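EmGH1 (Erythrobacter marinus, PDB 5Z87) probably hydrolyses beta-glucosidic bonds as a glycoside hydrolase family 3 enzyme, and may also act as a xylosidase and an arabinofuranosidase. Local coordinates at residues 528-533 against 567-572. Sequence-based numbering, arbitrary orientation.
Sequences IVMCLG and ALLALG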
ATOM      1  N   ILE A 528     -28.918  -2.324 -28.480  1.00 33.85           N
ATOM      2  CA  ILE A 528     -27.484  -2.600 -28.528  1.00 31.05           C
ATOM      3  C   ILE A 528     -27.064  -3.170 -27.176  1.00 39.08           C
ATOM      4  O   ILE A 528     -27.339  -2.563 -26.133  1.00 33.84           O
ATOM      5  CB  ILE A 528     -26.673  -1.331 -28.844  1.00 40.86           C
ATOM      6  CG1 ILE A 528     -27.139  -0.685 -30.146  1.00 34.37           C
ATOM      7  CG2 ILE A 528     -25.181  -1.632 -28.894  1.00 26.25           C
ATOM      8  CD1 ILE A 528     -26.440   0.618 -30.405  1.00 22.07           C
ATOM      9  N   VAL A 529     -26.407  -4.327 -27.187  1.00 38.71           N
ATOM     10  CA  VAL A 529     -25.917  -4.967 -25.965  1.00 29.93           C
ATOM     11  C   VAL A 529     -24.405  -5.055 -26.076  1.00 34.59           C
ATOM     12  O   VAL A 529     -23.885  -5.831 -26.890  1.00 28.30           O
ATOM     13  CB  VAL A 529     -26.525  -6.354 -25.737  1.00 26.62           C
ATOM     14  CG1 VAL A 529     -25.820  -7.029 -24.586  1.00 34.26           C
ATOM     15  CG2 VAL A 529     -28.013  -6.258 -25.459  1.00 28.68           C
ATOM     16  N   MET A 530     -23.698  -4.264 -25.263  1.00 26.37           N
ATOM     17  CA  MET A 530     -22.242  -4.192 -25.315  1.00 23.73           C
ATOM     18  C   MET A 530     -21.634  -5.153 -24.295  1.00 28.95           C
ATOM     19  O   MET A 530     -21.965  -5.099 -23.103  1.00 26.32           O
ATOM     20  CB  MET A 530     -21.774  -2.764 -25.056  1.00 23.77           C
ATOM     21  CG  MET A 530     -22.635  -1.726 -25.767  1.00 26.84           C
ATOM     22  SD  MET A 530     -21.936  -0.074 -25.718  1.00 32.46           S
ATOM     23  CE  MET A 530     -22.263   0.396 -24.011  1.00 26.98           C
ATOM     24  N   CYS A 531     -20.749  -6.032 -24.774  1.00 26.33           N
ATOM     25  CA  CYS A 531     -20.063  -7.039 -23.962  1.00 29.26           C
ATOM     26  C   CYS A 531     -18.599  -6.626 -23.844  1.00 30.81           C
ATOM     27  O   CYS A 531     -17.817  -6.796 -24.786  1.00 27.42           O
ATOM     28  CB  CYS A 531     -20.210  -8.421 -24.583  1.00 30.81           C
ATOM     29  SG  CYS A 531     -21.939  -8.919 -24.736  1.00 31.75           S
ATOM     30  N   LEU A 532     -18.240  -6.072 -22.686  1.00 24.50           N
ATOM     31  CA  LEU A 532     -16.946  -5.436 -22.474  1.00 25.01           C
ATOM     32  C   LEU A 532     -16.316  -5.959 -21.180  1.00 27.97           C
ATOM     33  O   LEU A 532     -16.918  -6.734 -20.429  1.00 21.60           O
ATOM     34  CB  LEU A 532     -17.099  -3.908 -22.425  1.00 33.44           C
ATOM     35  CG  LEU A 532     -18.065  -3.240 -23.412  1.00 24.72           C
ATOM     36  CD1 LEU A 532     -18.420  -1.850 -22.944  1.00 23.50           C
ATOM     37  CD2 LEU A 532     -17.437  -3.178 -24.778  1.00 22.71           C
ATOM     38  N   GLY A 533     -15.084  -5.524 -20.925  1.00 24.32           N
ATOM     39  CA  GLY A 533     -14.437  -5.802 -19.655  1.00 20.84           C
ATOM     40  C   GLY A 533     -12.955  -6.059 -19.805  1.00 23.81           C
ATOM     41  O   GLY A 533     -12.183  -5.164 -20.179  1.00 21.73           O
ATOM     42  N   ALA A 567     -19.178   5.541 -28.796  1.00 35.76           N
ATOM     43  CA  ALA A 567     -19.618   5.619 -30.186  1.00 32.00           C
ATOM     44  C   ALA A 567     -21.007   5.027 -30.351  1.00 35.29           C
ATOM     45  O   ALA A 567     -21.836   5.574 -31.086  1.00 42.17           O
ATOM     46  CB  ALA A 567     -18.627   4.911 -31.106  1.00 21.64           C
ATOM     47  N   LEU A 568     -21.285   3.915 -29.669  1.00 35.99           N
ATOM     48  CA  LEU A 568     -22.595   3.279 -29.773  1.00 29.85           C
ATOM     49  C   LEU A 568     -23.648   4.043 -28.984  1.00 37.10           C
ATOM     50  O   LEU A 568     -24.810   4.134 -29.410  1.00 29.16           O
ATOM     51  CB  LEU A 568     -22.518   1.826 -29.287  1.00 23.71           C
ATOM     52  CG  LEU A 568     -21.631   0.904 -30.138  1.00 33.00           C
ATOM     53  CD1 LEU A 568     -21.467  -0.479 -29.503  1.00 22.17           C
ATOM     54  CD2 LEU A 568     -22.194   0.776 -31.566  1.00 27.49           C
ATOM     55  N   LEU A 569     -23.258   4.590 -27.830  1.00 31.66           N
ATOM     56  CA  LEU A 569     -24.216   5.310 -27.006  1.00 30.90           C
ATOM     57  C   LEU A 569     -24.710   6.567 -27.709  1.00 25.51           C
ATOM     58  O   LEU A 569     -25.881   6.939 -27.567  1.00 37.17           O
ATOM     59  CB  LEU A 569     -23.582   5.641 -25.650  1.00 34.29           C
ATOM     60  CG  LEU A 569     -23.457   4.451 -24.688  1.00 32.52           C
ATOM     61  CD1 LEU A 569     -22.503   4.753 -23.544  1.00 30.98           C
ATOM     62  CD2 LEU A 569     -24.804   4.036 -24.158  1.00 30.27           C
ATOM     63  N   ALA A 570     -23.851   7.200 -28.503  1.00 28.77           N
ATOM     64  CA  ALA A 570     -24.228   8.432 -29.183  1.00 37.32           C
ATOM     65  C   ALA A 570     -25.355   8.219 -30.191  1.00 38.77           C
ATOM     66  O   ALA A 570     -26.001   9.190 -30.592  1.00 44.36           O
ATOM     67  CB  ALA A 570     -23.002   9.036 -29.868  1.00 24.16           C
ATOM     68  N   LEU A 571     -25.607   6.972 -30.593  1.00 33.54           N
ATOM     69  CA  LEU A 571     -26.684   6.664 -31.523  1.00 35.32           C
ATOM     70  C   LEU A 571     -28.067   6.824 -30.899  1.00 39.64           C
ATOM     71  O   LEU A 571     -29.058   6.897 -31.633  1.00 44.88           O
ATOM     72  CB  LEU A 571     -26.516   5.239 -32.058  1.00 36.04           C
ATOM     73  CG  LEU A 571     -25.152   4.937 -32.687  1.00 37.93           C
ATOM     74  CD1 LEU A 571     -25.157   3.605 -33.423  1.00 27.34           C
ATOM     75  CD2 LEU A 571     -24.707   6.058 -33.608  1.00 32.19           C
ATOM     76  N   GLY A 572     -28.168   6.862 -29.575  1.00 32.04           N
ATOM     77  CA  GLY A 572     -29.452   7.094 -28.950  1.00 32.39           C
ATOM     78  C   GLY A 572     -30.396   5.913 -28.912  1.00 36.31           C
ATOM     79  O   GLY A 572     -31.573   6.093 -28.576  1.00 38.14           O
TER
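Ile528 and Met530 of a parallel-running strand reach up to Leu568 near the C-terminal end of the helix that covers it, part of the alpha/beta sandwich in the C-terminal domain of this family 3 glycoside hydrolase. The helix crosses over from strand 527-533 to its parallel neighbour 574-580, a beta-alpha-beta crossover. Ile528 uses both branches. With CG1 beside the backbone N (chi1 -56°), CG2 is anti to it and meets Leu568 CD1 at 3.9 Å, the two side chains crossing at a slant. The other branch extends outward, CD1 lying 4.0 Å from Leu568 O and, more loosely, 4.4 Å from Leu571 CD1; Ala522 of helix 508-522 touches both Ile528 and Leu571. Val529 points away from the helix and packs on Val576. Met530 returns to the helix side; its side chain runs past that of Leu568, the two pointing opposite ways, with SD 4.1 Å from Leu568 CB. The chain then bends at chi3 (-75°), and CE comes to 4.3 Å from Leu569 CG. No hydrogen bond joins the two segments; the contact is apolar. A type I turn runs from Leu569 to Gly572, with Gly572 N bonding to Leu569 O, and positive phi at Gly572 turns the chain toward strand 574-580. Leu568 CD1 touches both strand residues, lying 3.8 Å from Met530 SD with Ile528 CG2 as its second neighbour.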